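PDB 2C1D: L-cysteine S-thiosulfotransferase subunit SoxA from Paracoccus denitrificans, which carries two covalently bound c-type hemes and, paired with SoxX, catalyses the oxidative joining of thiosulfate to a cysteine of the sulfur carrier SoxY. Local coordinates for residues 105-110 with 244-249; 168-173 with 179-184; 186-191 with 197-202. All coordinates share one frame; numbering follows the deposited sequence.

Contact 1: residues 105-110 with 244-249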
loop_
_atom_site.group_PDB
_atom_site.type_symbol
_atom_site.label_atom_id
_atom_site.label_comp_id
_atom_site.label_asym_id
_atom_site.label_seq_id
_atom_site.Cartn_x
_atom_site.Cartn_y
_atom_site.Cartn_z
ATOM N N GLY A 105 -13.735 17.797 -19.099
ATOM C CA GLY A 105 -13.582 16.370 -19.331
ATOM C C GLY A 105 -12.255 15.721 -18.931
ATOM O O GLY A 105 -12.005 14.574 -19.308
ATOM N N LYS A 106 -11.423 16.409 -18.149
ATOM C CA LYS A 106 -10.162 15.836 -17.660
ATOM C C LYS A 106 -10.372 15.093 -16.333
ATOM O O LYS A 106 -11.144 15.538 -15.474
ATOM C CB LYS A 106 -9.122 16.930 -17.451
ATOM C CG LYS A 106 -8.867 17.786 -18.687
ATOM C CD LYS A 106 -7.548 18.521 -18.614
ATOM C CE LYS A 106 -7.660 19.973 -18.262
ATOM N NZ LYS A 106 -6.691 20.776 -19.136
ATOM N N LEU A 107 -9.686 13.958 -16.158
ATOM C CA LEU A 107 -9.580 13.337 -14.831
ATOM C C LEU A 107 -8.838 14.279 -13.868
ATOM O O LEU A 107 -7.731 14.727 -14.153
ATOM C CB LEU A 107 -8.865 11.995 -14.867
ATOM C CG LEU A 107 -8.835 11.223 -13.529
ATOM C CD1 LEU A 107 -10.245 10.929 -13.063
ATOM C CD2 LEU A 107 -8.047 9.907 -13.634
ATOM N N MET A 108 -9.447 14.548 -12.715
ATOM C CA MET A 108 -8.849 15.398 -11.706
ATOM C C MET A 108 -8.763 14.642 -10.383
ATOM O O MET A 108 -9.733 14.025 -9.978
ATOM C CB MET A 108 -9.686 16.667 -11.515
ATOM C CG MET A 108 -9.937 17.458 -12.792
ATOM S SD MET A 108 -8.497 18.341 -13.307
ATOM C CE MET A 108 -8.517 19.844 -12.323
ATOM N N ILE A 109 -7.582 14.655 -9.768
ATOM C CA ILE A 109 -7.442 14.396 -8.342
ATOM C C ILE A 109 -7.456 15.760 -7.698
ATOM O O ILE A 109 -7.373 16.770 -8.386
ATOM C CB ILE A 109 -6.151 13.598 -7.988
ATOM C CG1 ILE A 109 -4.873 14.362 -8.364
ATOM C CG2 ILE A 109 -6.193 12.260 -8.679
ATOM C CD1 ILE A 109 -3.576 13.633 -8.066
ATOM N N MET A 110 -7.559 15.795 -6.383
ATOM C CA MET A 110 -7.799 17.033 -5.683
ATOM C C MET A 110 -6.647 17.975 -5.899
ATOM O O MET A 110 -6.852 19.183 -6.051
ATOM C CB MET A 110 -8.020 16.787 -4.195
ATOM C CG MET A 110 -8.586 18.011 -3.443
ATOM S SD MET A 110 -10.271 18.393 -3.957
ATOM C CE MET A 110 -11.112 17.112 -3.139
ATOM N N LEU A 244 -5.160 5.164 -10.789
ATOM C CA LEU A 244 -5.149 4.279 -9.641
ATOM C C LEU A 244 -5.957 4.892 -8.495
ATOM O O LEU A 244 -6.688 4.192 -7.837
ATOM C CB LEU A 244 -3.696 4.032 -9.179
ATOM C CG LEU A 244 -3.461 3.058 -8.042
ATOM C CD1 LEU A 244 -4.059 1.676 -8.346
ATOM C CD2 LEU A 244 -1.946 2.945 -7.741
ATOM N N GLU A 245 -5.802 6.194 -8.251
ATOM C CA GLU A 245 -6.558 6.849 -7.177
ATOM C C GLU A 245 -8.070 6.778 -7.427
ATOM O O GLU A 245 -8.860 6.602 -6.488
ATOM C CB GLU A 245 -6.106 8.318 -6.933
ATOM C CG GLU A 245 -6.793 8.930 -5.717
ATOM C CD GLU A 245 -6.250 10.280 -5.270
ATOM O OE1 GLU A 245 -7.055 11.121 -4.793
ATOM O OE2 GLU A 245 -5.037 10.505 -5.362
ATOM N N LEU A 246 -8.475 6.902 -8.684
ATOM C CA LEU A 246 -9.887 6.757 -9.073
ATOM C C LEU A 246 -10.385 5.353 -8.794
ATOM O O LEU A 246 -11.450 5.163 -8.194
ATOM C CB LEU A 246 -10.077 7.072 -10.569
ATOM C CG LEU A 246 -11.445 6.802 -11.222
ATOM C CD1 LEU A 246 -12.556 7.724 -10.670
ATOM C CD2 LEU A 246 -11.342 6.949 -12.730
ATOM N N TYR A 247 -9.594 4.376 -9.208
ATOM C CA TYR A 247 -9.970 2.996 -9.037
ATOM C C TYR A 247 -10.022 2.610 -7.540
ATOM O O TYR A 247 -10.993 2.013 -7.086
ATOM C CB TYR A 247 -9.046 2.068 -9.823
ATOM C CG TYR A 247 -9.417 0.653 -9.595
ATOM C CD1 TYR A 247 -10.560 0.117 -10.182
ATOM C CD2 TYR A 247 -8.669 -0.149 -8.748
ATOM C CE1 TYR A 247 -10.936 -1.205 -9.945
ATOM C CE2 TYR A 247 -9.048 -1.451 -8.492
ATOM C CZ TYR A 247 -10.184 -1.971 -9.096
ATOM O OH TYR A 247 -10.554 -3.272 -8.818
ATOM N N VAL A 248 -8.989 2.969 -6.784
ATOM C CA VAL A 248 -8.889 2.571 -5.373
ATOM C C VAL A 248 -9.955 3.304 -4.553
ATOM O O VAL A 248 -10.595 2.703 -3.708
ATOM C CB VAL A 248 -7.472 2.792 -4.801
ATOM C CG1 VAL A 248 -7.388 2.424 -3.308
ATOM C CG2 VAL A 248 -6.470 1.939 -5.553
ATOM N N ALA A 249 -10.183 4.582 -4.834
ATOM C CA ALA A 249 -11.275 5.304 -4.199
ATOM C C ALA A 249 -12.622 4.564 -4.293
ATOM O O ALA A 249 -13.369 4.489 -3.322
ATOM C CB ALA A 249 -11.413 6.707 -4.795
HETATM O O HOH W 1 -8.825 13.204 -5.522
#
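Glu245 OE1 accepts a hydrogen bond from water 1 at 2.8 Å, and the same water reaches across to the backbone of Met110, whose N lies 3.0 Å from the water oxygen in a weak bond. That bridge is the polar link between the loop and the helix here, and it meets the first turn of helix 110-122, just past Ile109 at its N-cap position. The carboxylate also lies against Ile109: CG2 is 3.9 Å from Glu245 OE2 and equally near CD, the two side chains meeting at about a right angle. Glu245 gets there because CG stands opposite its backbone N (chi1 -174°) and the chain runs on extended, carrying the acid away from its helix. Replaced by an alanine, this position would probably deprive the water of this acceptor and open a gap beside the methyl of Ile109. Two residues before Ile109, Leu107 CD1 touches Leu246 CD2 at 4.1 Å, a purely apolar meeting of branch ends. Tyr161 of helix 159-170 packs on both leucines, and Gln219 of helix 218-223 lies against Ile109. The contact therefore joins the two cytochrome c domains: strand 107-108, paired antiparallel with strand 99-100 in the first, comes up against helix 239-251 of the second, with helices 159-170 and 218-223 closing in around them.

Contact 2: residues 168-173 with 179-184; sequences IYYTRY and SCANCH. With HEC (heme c), chain J.
Tyr169, Ser179 and Cys180 carry most of this contact, in which the end of helix 159-170 packs on the CXXCH heme-binding motif of a c-type cytochrome. Cys180 sets CB over the centre of the Tyr169 ring, 3.3 Å from the centroid and 12° off the normal, a CH-pi contact. Its SG, oblique to the same ring, is bonded to CAB of the heme, so the tyrosine backs the thioether link directly. The backbone of Tyr169 takes part as well, its O accepting a weak bond from Ala181 N. Ser179 is the N-cap of helix 180-184: with OG set between its own N and carbonyl carbon (chi1 70°), the hydroxyl accepts from Asn182 N at 2.9 Å, while CB presses on Thr171 O. Water 2 sits between the backbones, accepting from Cys180 N and lying within hydrogen-bonding distance of Ile168 O and Thr171 O. Arg172 bonds through NE to Glu177 O and reaches on to the carbonyls of Gly88 and Thr89 of the SoxX chain. At the far end of the short helix His184 binds the heme iron through NE2 at 2.0 Å, its ND1 held by Ser198 O, and the CB of that histidine rests 3.5 Å from Tyr169 OH.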
loop_
_atom_site.group_PDB
_atom_site.type_symbol
_atom_site.label_atom_id
_atom_site.label_comp_id
_atom_site.label_asym_id
_atom_site.label_seq_id
_atom_site.Cartn_x
_atom_site.Cartn_y
_atom_site.Cartn_z
ATOM N N ILE A 168 -3.540 -1.630 -13.101
ATOM C CA ILE A 168 -2.413 -1.342 -12.205
ATOM C C ILE A 168 -2.608 -2.106 -10.899
ATOM O O ILE A 168 -1.683 -2.757 -10.436
ATOM C CB ILE A 168 -2.283 0.211 -11.963
ATOM C CG1 ILE A 168 -1.957 0.903 -13.283
ATOM C CG2 ILE A 168 -1.241 0.560 -10.864
ATOM C CD1 ILE A 168 -2.010 2.417 -13.243
ATOM N N TYR A 169 -3.832 -2.066 -10.345
ATOM C CA TYR A 169 -4.153 -2.669 -9.046
ATOM C C TYR A 169 -3.807 -4.153 -8.982
ATOM O O TYR A 169 -3.340 -4.642 -7.945
ATOM C CB TYR A 169 -5.653 -2.493 -8.684
ATOM C CG TYR A 169 -5.908 -2.662 -7.196
ATOM C CD1 TYR A 169 -5.701 -1.613 -6.335
ATOM C CD2 TYR A 169 -6.312 -3.884 -6.659
ATOM C CE1 TYR A 169 -5.882 -1.742 -4.977
ATOM C CE2 TYR A 169 -6.499 -4.035 -5.273
ATOM C CZ TYR A 169 -6.263 -2.947 -4.435
ATOM O OH TYR A 169 -6.435 -3.041 -3.068
ATOM N N TYR A 170 -4.012 -4.839 -10.105
ATOM C CA TYR A 170 -3.782 -6.277 -10.212
ATOM C C TYR A 170 -2.461 -6.657 -10.901
ATOM O O TYR A 170 -2.181 -7.824 -11.065
ATOM C CB TYR A 170 -4.968 -6.909 -10.951
ATOM C CG TYR A 170 -6.207 -6.888 -10.095
ATOM C CD1 TYR A 170 -7.116 -5.850 -10.174
ATOM C CD2 TYR A 170 -6.432 -7.891 -9.170
ATOM C CE1 TYR A 170 -8.252 -5.826 -9.359
ATOM C CE2 TYR A 170 -7.537 -7.871 -8.345
ATOM C CZ TYR A 170 -8.444 -6.839 -8.442
ATOM O OH TYR A 170 -9.540 -6.850 -7.623
ATOM N N THR A 171 -1.648 -5.680 -11.282
ATOM C CA THR A 171 -0.341 -5.970 -11.908
ATOM C C THR A 171 0.683 -6.286 -10.852
ATOM O O THR A 171 0.805 -5.570 -9.857
ATOM C CB THR A 171 0.116 -4.795 -12.776
ATOM O OG1 THR A 171 -0.755 -4.680 -13.893
ATOM C CG2 THR A 171 1.504 -5.066 -13.437
ATOM N N ARG A 172 1.432 -7.362 -11.060
ATOM C CA ARG A 172 2.340 -7.828 -10.030
ATOM C C ARG A 172 3.694 -7.245 -10.338
ATOM O O ARG A 172 4.410 -7.754 -11.199
ATOM C CB ARG A 172 2.378 -9.345 -9.990
ATOM C CG ARG A 172 1.040 -9.939 -9.565
ATOM C CD ARG A 172 1.009 -11.423 -9.531
ATOM N NE ARG A 172 1.846 -11.911 -8.445
ATOM C CZ ARG A 172 1.758 -13.091 -7.896
ATOM N NH1 ARG A 172 0.833 -13.973 -8.302
ATOM N NH2 ARG A 172 2.592 -13.399 -6.911
ATOM N N TYR A 173 3.997 -6.132 -9.684
ATOM C CA TYR A 173 5.210 -5.377 -9.931
ATOM C C TYR A 173 6.483 -5.886 -9.237
ATOM O O TYR A 173 6.451 -6.593 -8.218
ATOM C CB TYR A 173 4.988 -3.924 -9.535
ATOM C CG TYR A 173 3.962 -3.198 -10.391
ATOM C CD1 TYR A 173 2.727 -2.789 -9.864
ATOM C CD2 TYR A 173 4.225 -2.908 -11.729
ATOM C CE1 TYR A 173 1.810 -2.115 -10.641
ATOM C CE2 TYR A 173 3.303 -2.242 -12.520
ATOM C CZ TYR A 173 2.094 -1.859 -11.983
ATOM O OH TYR A 173 1.201 -1.184 -12.795
ATOM N N SER A 179 1.200 -7.406 -6.420
ATOM C CA SER A 179 0.192 -6.430 -6.786
ATOM C C SER A 179 -0.488 -5.962 -5.527
ATOM O O SER A 179 -0.427 -6.637 -4.505
ATOM C CB SER A 179 -0.876 -7.055 -7.653
ATOM O OG SER A 179 -1.626 -7.951 -6.837
ATOM N N CYS A 180 -1.131 -4.803 -5.625
ATOM C CA CYS A 180 -1.995 -4.274 -4.571
ATOM C C CYS A 180 -2.896 -5.366 -4.012
ATOM O O CYS A 180 -2.992 -5.571 -2.790
ATOM C CB CYS A 180 -2.885 -3.162 -5.111
ATOM S SG CYS A 180 -2.068 -1.872 -6.057
ATOM N N ALA A 181 -3.522 -6.088 -4.928
ATOM C CA ALA A 181 -4.443 -7.157 -4.586
ATOM C C ALA A 181 -3.816 -8.326 -3.835
ATOM O O ALA A 181 -4.459 -8.880 -2.945
ATOM C CB ALA A 181 -5.148 -7.643 -5.826
ATOM N N ASN A 182 -2.567 -8.703 -4.145
ATOM C CA ASN A 182 -1.917 -9.776 -3.398
ATOM C C ASN A 182 -1.922 -9.506 -1.891
ATOM O O ASN A 182 -2.133 -10.406 -1.111
ATOM C CB ASN A 182 -0.454 -9.982 -3.831
ATOM C CG ASN A 182 -0.332 -10.713 -5.143
ATOM O OD1 ASN A 182 -1.046 -11.693 -5.399
ATOM N ND2 ASN A 182 0.524 -10.231 -5.994
ATOM N N CYS A 183 -1.631 -8.270 -1.493
ATOM C CA CYS A 183 -1.605 -7.906 -0.088
ATOM C C CYS A 183 -2.963 -7.485 0.481
ATOM O O CYS A 183 -3.407 -8.044 1.494
ATOM C CB CYS A 183 -0.579 -6.811 0.130
ATOM S SG CYS A 183 1.081 -7.441 -0.156
ATOM N N HIS A 184 -3.625 -6.549 -0.193
ATOM C CA HIS A 184 -4.849 -5.916 0.303
ATOM C C HIS A 184 -6.152 -6.653 -0.001
ATOM O O HIS A 184 -7.159 -6.409 0.662
ATOM C CB HIS A 184 -4.928 -4.501 -0.208
ATOM C CG HIS A 184 -3.841 -3.655 0.356
ATOM N ND1 HIS A 184 -3.586 -3.616 1.706
ATOM C CD2 HIS A 184 -2.918 -2.862 -0.229
ATOM C CE1 HIS A 184 -2.554 -2.822 1.930
ATOM N NE2 HIS A 184 -2.117 -2.370 0.769
HETATM FE FE HEC J . -0.415 -1.249 0.550
HETATM C CHA HEC J . -1.106 0.310 3.512
HETATM C CHB HEC J . -2.565 0.968 -1.022
HETATM C CHC HEC J . 0.346 -2.650 -2.425
HETATM C CHD HEC J . 1.283 -3.716 2.154
HETATM N NA HEC J . -1.629 0.356 1.155
HETATM C C1A HEC J . -1.755 0.820 2.431
HETATM C C2A HEC J . -2.694 1.909 2.425
HETATM C C3A HEC J . -3.092 2.087 1.147
HETATM C C4A HEC J . -2.432 1.106 0.333
HETATM C CMA HEC J . -4.067 3.129 0.603
HETATM C CAA HEC J . -3.153 2.725 3.658
HETATM C CBA HEC J . -4.524 2.200 4.119
HETATM C CGA HEC J . -5.064 3.015 5.289
HETATM O O1A HEC J . -6.176 2.689 5.762
HETATM O O2A HEC J . -4.380 3.979 5.769
HETATM N NB HEC J . -0.986 -0.913 -1.320
HETATM C C1B HEC J . -1.839 0.074 -1.788
HETATM C C2B HEC J . -1.805 0.064 -3.217
HETATM C C3B HEC J . -1.023 -0.935 -3.609
HETATM C C4B HEC J . -0.472 -1.543 -2.430
HETATM C CMB HEC J . -2.642 0.986 -4.108
HETATM C CAB HEC J . -0.697 -1.326 -5.067
HETATM C CBB HEC J . -0.095 -0.292 -5.731
HETATM N NC HEC J . 0.628 -2.909 -0.032
HETATM C C1C HEC J . 0.798 -3.319 -1.317
HETATM C C2C HEC J . 1.627 -4.509 -1.328
HETATM C C3C HEC J . 1.892 -4.821 -0.044
HETATM C C4C HEC J . 1.246 -3.802 0.774
HETATM C CMC HEC J . 2.031 -5.214 -2.641
HETATM C CAC HEC J . 2.698 -5.986 0.624
HETATM C CBC HEC J . 3.870 -6.459 0.175
HETATM N ND HEC J . 0.021 -1.627 2.470
HETATM C C1D HEC J . 0.759 -2.723 2.923
HETATM C C2D HEC J . 0.904 -2.653 4.364
HETATM C C3D HEC J . 0.173 -1.397 4.772
HETATM C C4D HEC J . -0.341 -0.833 3.545
HETATM C CMD HEC J . 1.639 -3.628 5.301
HETATM C CAD HEC J . -0.039 -0.851 6.205
HETATM C CBD HEC J . -1.155 -1.682 6.867
HETATM C CGD HEC J . -2.523 -1.406 6.276
HETATM O O1D HEC J . -2.983 -2.094 5.338
HETATM O O2D HEC J . -3.212 -0.488 6.728
HETATM O O HOH W 2 -0.139 -3.588 -8.331
HETATM O O HOH W 3 -8.323 -4.516 -1.529
HETATM O O HOH W 4 -2.646 -9.874 -8.426
#

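Contact 3: residues 186-191 with 197-202. With HEC (heme c), chain J.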
loop_
_atom_site.group_PDB
_atom_site.type_symbol
_atom_site.label_atom_id
_atom_site.label_comp_id
_atom_site.label_asym_id
_atom_site.label_seq_id
_atom_site.Cartn_x
_atom_site.Cartn_y
_atom_site.Cartn_z
ATOM N N ASP A 186 -6.039 -10.450 -1.190
ATOM C CA ASP A 186 -5.840 -11.855 -0.809
ATOM C C ASP A 186 -5.502 -12.018 0.646
ATOM O O ASP A 186 -5.745 -13.079 1.208
ATOM C CB ASP A 186 -4.709 -12.500 -1.622
ATOM C CG ASP A 186 -5.032 -12.618 -3.087
ATOM O OD1 ASP A 186 -6.218 -12.439 -3.483
ATOM O OD2 ASP A 186 -4.143 -12.866 -3.927
ATOM N N ASN A 187 -4.910 -10.996 1.262
ATOM C CA ASN A 187 -4.359 -11.156 2.598
ATOM C C ASN A 187 -4.825 -10.147 3.658
ATOM O O ASN A 187 -4.209 -10.048 4.712
ATOM C CB ASN A 187 -2.830 -11.196 2.538
ATOM C CG ASN A 187 -2.309 -12.512 2.029
ATOM O OD1 ASN A 187 -2.378 -13.525 2.730
ATOM N ND2 ASN A 187 -1.823 -12.522 0.793
ATOM N N ALA A 188 -5.917 -9.445 3.389
ATOM C CA ALA A 188 -6.531 -8.549 4.366
ATOM C C ALA A 188 -6.880 -9.357 5.590
ATOM O O ALA A 188 -7.438 -10.447 5.466
ATOM C CB ALA A 188 -7.783 -7.908 3.792
ATOM N N GLY A 189 -6.491 -8.857 6.754
ATOM C CA GLY A 189 -6.732 -9.518 8.019
ATOM C C GLY A 189 -5.521 -10.269 8.545
ATOM O O GLY A 189 -5.446 -10.586 9.748
ATOM N N ASN A 190 -4.569 -10.557 7.660
ATOM C CA ASN A 190 -3.348 -11.250 8.052
ATOM C C ASN A 190 -2.266 -10.291 8.508
ATOM O O ASN A 190 -2.380 -9.075 8.314
ATOM C CB ASN A 190 -2.858 -12.139 6.902
ATOM C CG ASN A 190 -3.824 -13.332 6.632
ATOM O OD1 ASN A 190 -4.551 -13.773 7.534
ATOM N ND2 ASN A 190 -3.801 -13.856 5.422
ATOM N N MET A 191 -1.231 -10.856 9.134
ATOM C CA MET A 191 -0.072 -10.111 9.575
ATOM C C MET A 191 1.043 -10.312 8.566
ATOM O O MET A 191 1.405 -11.449 8.244
ATOM C CB MET A 191 0.385 -10.592 10.948
ATOM C CG MET A 191 -0.618 -10.395 12.067
ATOM S SD MET A 191 -1.163 -8.697 12.333
ATOM C CE MET A 191 0.343 -7.915 12.834
ATOM N N LEU A 197 -2.664 -6.251 7.834
ATOM C CA LEU A 197 -3.056 -5.824 6.523
ATOM C C LEU A 197 -4.525 -5.418 6.474
ATOM O O LEU A 197 -5.414 -6.181 6.877
ATOM C CB LEU A 197 -2.803 -6.917 5.482
ATOM C CG LEU A 197 -1.399 -6.924 4.892
ATOM C CD1 LEU A 197 -1.114 -8.258 4.193
ATOM C CD2 LEU A 197 -1.156 -5.735 3.951
ATOM N N SER A 198 -4.765 -4.230 5.931
ATOM C CA SER A 198 -6.129 -3.736 5.666
ATOM C C SER A 198 -6.517 -4.009 4.219
ATOM O O SER A 198 -5.799 -4.715 3.496
ATOM C CB SER A 198 -6.198 -2.241 5.990
ATOM O OG SER A 198 -5.563 -1.479 5.011
ATOM N N GLN A 199 -7.656 -3.486 3.780
ATOM C CA GLN A 199 -8.038 -3.596 2.386
ATOM C C GLN A 199 -7.409 -2.488 1.539
ATOM O O GLN A 199 -7.762 -2.341 0.381
ATOM C CB GLN A 199 -9.554 -3.589 2.211
ATOM C CG GLN A 199 -10.216 -4.819 2.743
ATOM C CD GLN A 199 -11.724 -4.700 2.788
ATOM O OE1 GLN A 199 -12.265 -3.605 2.601
ATOM N NE2 GLN A 199 -12.424 -5.849 2.984
ATOM N N GLY A 200 -6.506 -1.718 2.138
ATOM C CA GLY A 200 -5.801 -0.651 1.445
ATOM C C GLY A 200 -6.757 0.361 0.860
ATOM O O GLY A 200 -6.619 0.732 -0.306
ATOM N N GLN A 201 -7.717 0.790 1.667
ATOM C CA GLN A 201 -8.690 1.790 1.261
ATOM C C GLN A 201 -8.112 3.194 1.463
ATOM O O GLN A 201 -7.237 3.391 2.309
ATOM C CB GLN A 201 -10.004 1.619 2.035
ATOM C CG GLN A 201 -10.645 0.183 2.009
ATOM C CD GLN A 201 -11.461 -0.107 0.759
ATOM O OE1 GLN A 201 -11.351 0.623 -0.223
ATOM N NE2 GLN A 201 -12.289 -1.186 0.786
ATOM N N ILE A 202 -8.628 4.148 0.697
ATOM C CA ILE A 202 -8.219 5.552 0.776
ATOM C C ILE A 202 -9.349 6.484 1.201
ATOM O O ILE A 202 -9.203 7.693 1.117
ATOM C CB ILE A 202 -7.550 6.064 -0.549
ATOM C CG1 ILE A 202 -8.505 6.060 -1.739
ATOM C CG2 ILE A 202 -6.329 5.228 -0.886
ATOM C CD1 ILE A 202 -7.912 6.734 -2.958
HETATM FE FE HEC J . -0.415 -1.249 0.550
HETATM C CHA HEC J . -1.106 0.310 3.512
HETATM C CHB HEC J . -2.565 0.968 -1.022
HETATM C CHC HEC J . 0.346 -2.650 -2.425
HETATM C CHD HEC J . 1.283 -3.716 2.154
HETATM N NA HEC J . -1.629 0.356 1.155
HETATM C C1A HEC J . -1.755 0.820 2.431
HETATM C C2A HEC J . -2.694 1.909 2.425
HETATM C C3A HEC J . -3.092 2.087 1.147
HETATM C C4A HEC J . -2.432 1.106 0.333
HETATM C CMA HEC J . -4.067 3.129 0.603
HETATM C CAA HEC J . -3.153 2.725 3.658
HETATM C CBA HEC J . -4.524 2.200 4.119
HETATM C CGA HEC J . -5.064 3.015 5.289
HETATM O O1A HEC J . -6.176 2.689 5.762
HETATM O O2A HEC J . -4.380 3.979 5.769
HETATM N NB HEC J . -0.986 -0.913 -1.320
HETATM C C1B HEC J . -1.839 0.074 -1.788
HETATM C C2B HEC J . -1.805 0.064 -3.217
HETATM C C3B HEC J . -1.023 -0.935 -3.609
HETATM C C4B HEC J . -0.472 -1.543 -2.430
HETATM C CMB HEC J . -2.642 0.986 -4.108
HETATM C CAB HEC J . -0.697 -1.326 -5.067
HETATM C CBB HEC J . -0.095 -0.292 -5.731
HETATM N NC HEC J . 0.628 -2.909 -0.032
HETATM C C1C HEC J . 0.798 -3.319 -1.317
HETATM C C2C HEC J . 1.627 -4.509 -1.328
HETATM C C3C HEC J . 1.892 -4.821 -0.044
HETATM C C4C HEC J . 1.246 -3.802 0.774
HETATM C CMC HEC J . 2.031 -5.214 -2.641
HETATM C CAC HEC J . 2.698 -5.986 0.624
HETATM C CBC HEC J . 3.870 -6.459 0.175
HETATM N ND HEC J . 0.021 -1.627 2.470
HETATM C C1D HEC J . 0.759 -2.723 2.923
HETATM C C2D HEC J . 0.904 -2.653 4.364
HETATM C C3D HEC J . 0.173 -1.397 4.772
HETATM C C4D HEC J . -0.341 -0.833 3.545
HETATM C CMD HEC J . 1.639 -3.628 5.301
HETATM C CAD HEC J . -0.039 -0.851 6.205
HETATM C CBD HEC J . -1.155 -1.682 6.867
HETATM C CGD HEC J . -2.523 -1.406 6.276
HETATM O O1D HEC J . -2.983 -2.094 5.338
HETATM O O2D HEC J . -3.212 -0.488 6.728
#
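Leu197 is gripped through its backbone from both directions by the 186-191 loop. Leu197 N donates to Asn190 O at 2.9 Å, almost straight in line with the carbonyl, and Leu197 O accepts from Gly189 N at 2.9 Å, here with the donor tilted 26° from the carbonyl plane. Between these bonds the side chain turns toward the loop and divides its branches: Leu197 CD1 lies 3.8 Å from Asn187 CB, whereas Leu197 CD2 rests 3.6 Å from CHD of the heme, at the rim of the porphyrin. Beside it, the methyl of Ala188 meets the carbonyl of Ser198 and CG of Gln199.

The next shell fixes both segments of this arrangement. A type II turn from Asn187 to Asn190 shapes the loop, with Gly189 adopting the positive phi (100°) at which a side chain would jam against the preceding carbonyl. Across the turn Asn190 ND2 donates to Asn187 OD1 at 3.1 Å, in the carbonyl plane and on a lone pair, and Asn187 ND2 is tied to Asn182 O in the heme-binding helix. On the other segment Ser198 OG accepts from Gly200 N, an ST turn, and also donates to the heme propionate oxygen O1D at 2.7 Å. Ser198 N donates to the same O1D at 2.8 Å, so one propionate atom is held twice by one residue; Arg263 NE is also hydrogen-bonded to the heme. Farther out, Gln199 is anchored on Thr34 and Tyr36, and Ile59 of the SoxX chain packs on Leu197 and Asn187. Because Ser198 O also receives ND1 of His184, the segment serves both propionate and axial ligand, the hydrogen-bonded histidine characteristic of the proximal side of a c-type heme site.

In the fold
All three contacts are largely buried, but contact 1 lies nearest the centre of the chain and contacts 2 and 3 farther out, where SoxX reaches both. Contact 1 joins the two cytochrome c domains and brackets the others in sequence; its chemistry is sparse, with apolar touches and a water bridge. Contacts 2 and 3 follow one another within the second domain and share its heme: one supplies covalent and iron ligation, the other backbone pairing and propionate bonds. Helix 239-251 connects all three, with Tyr247 and Val248 packing on Tyr169 of contact 2, and Val248 on Gly200 and Ile202 of contact 3.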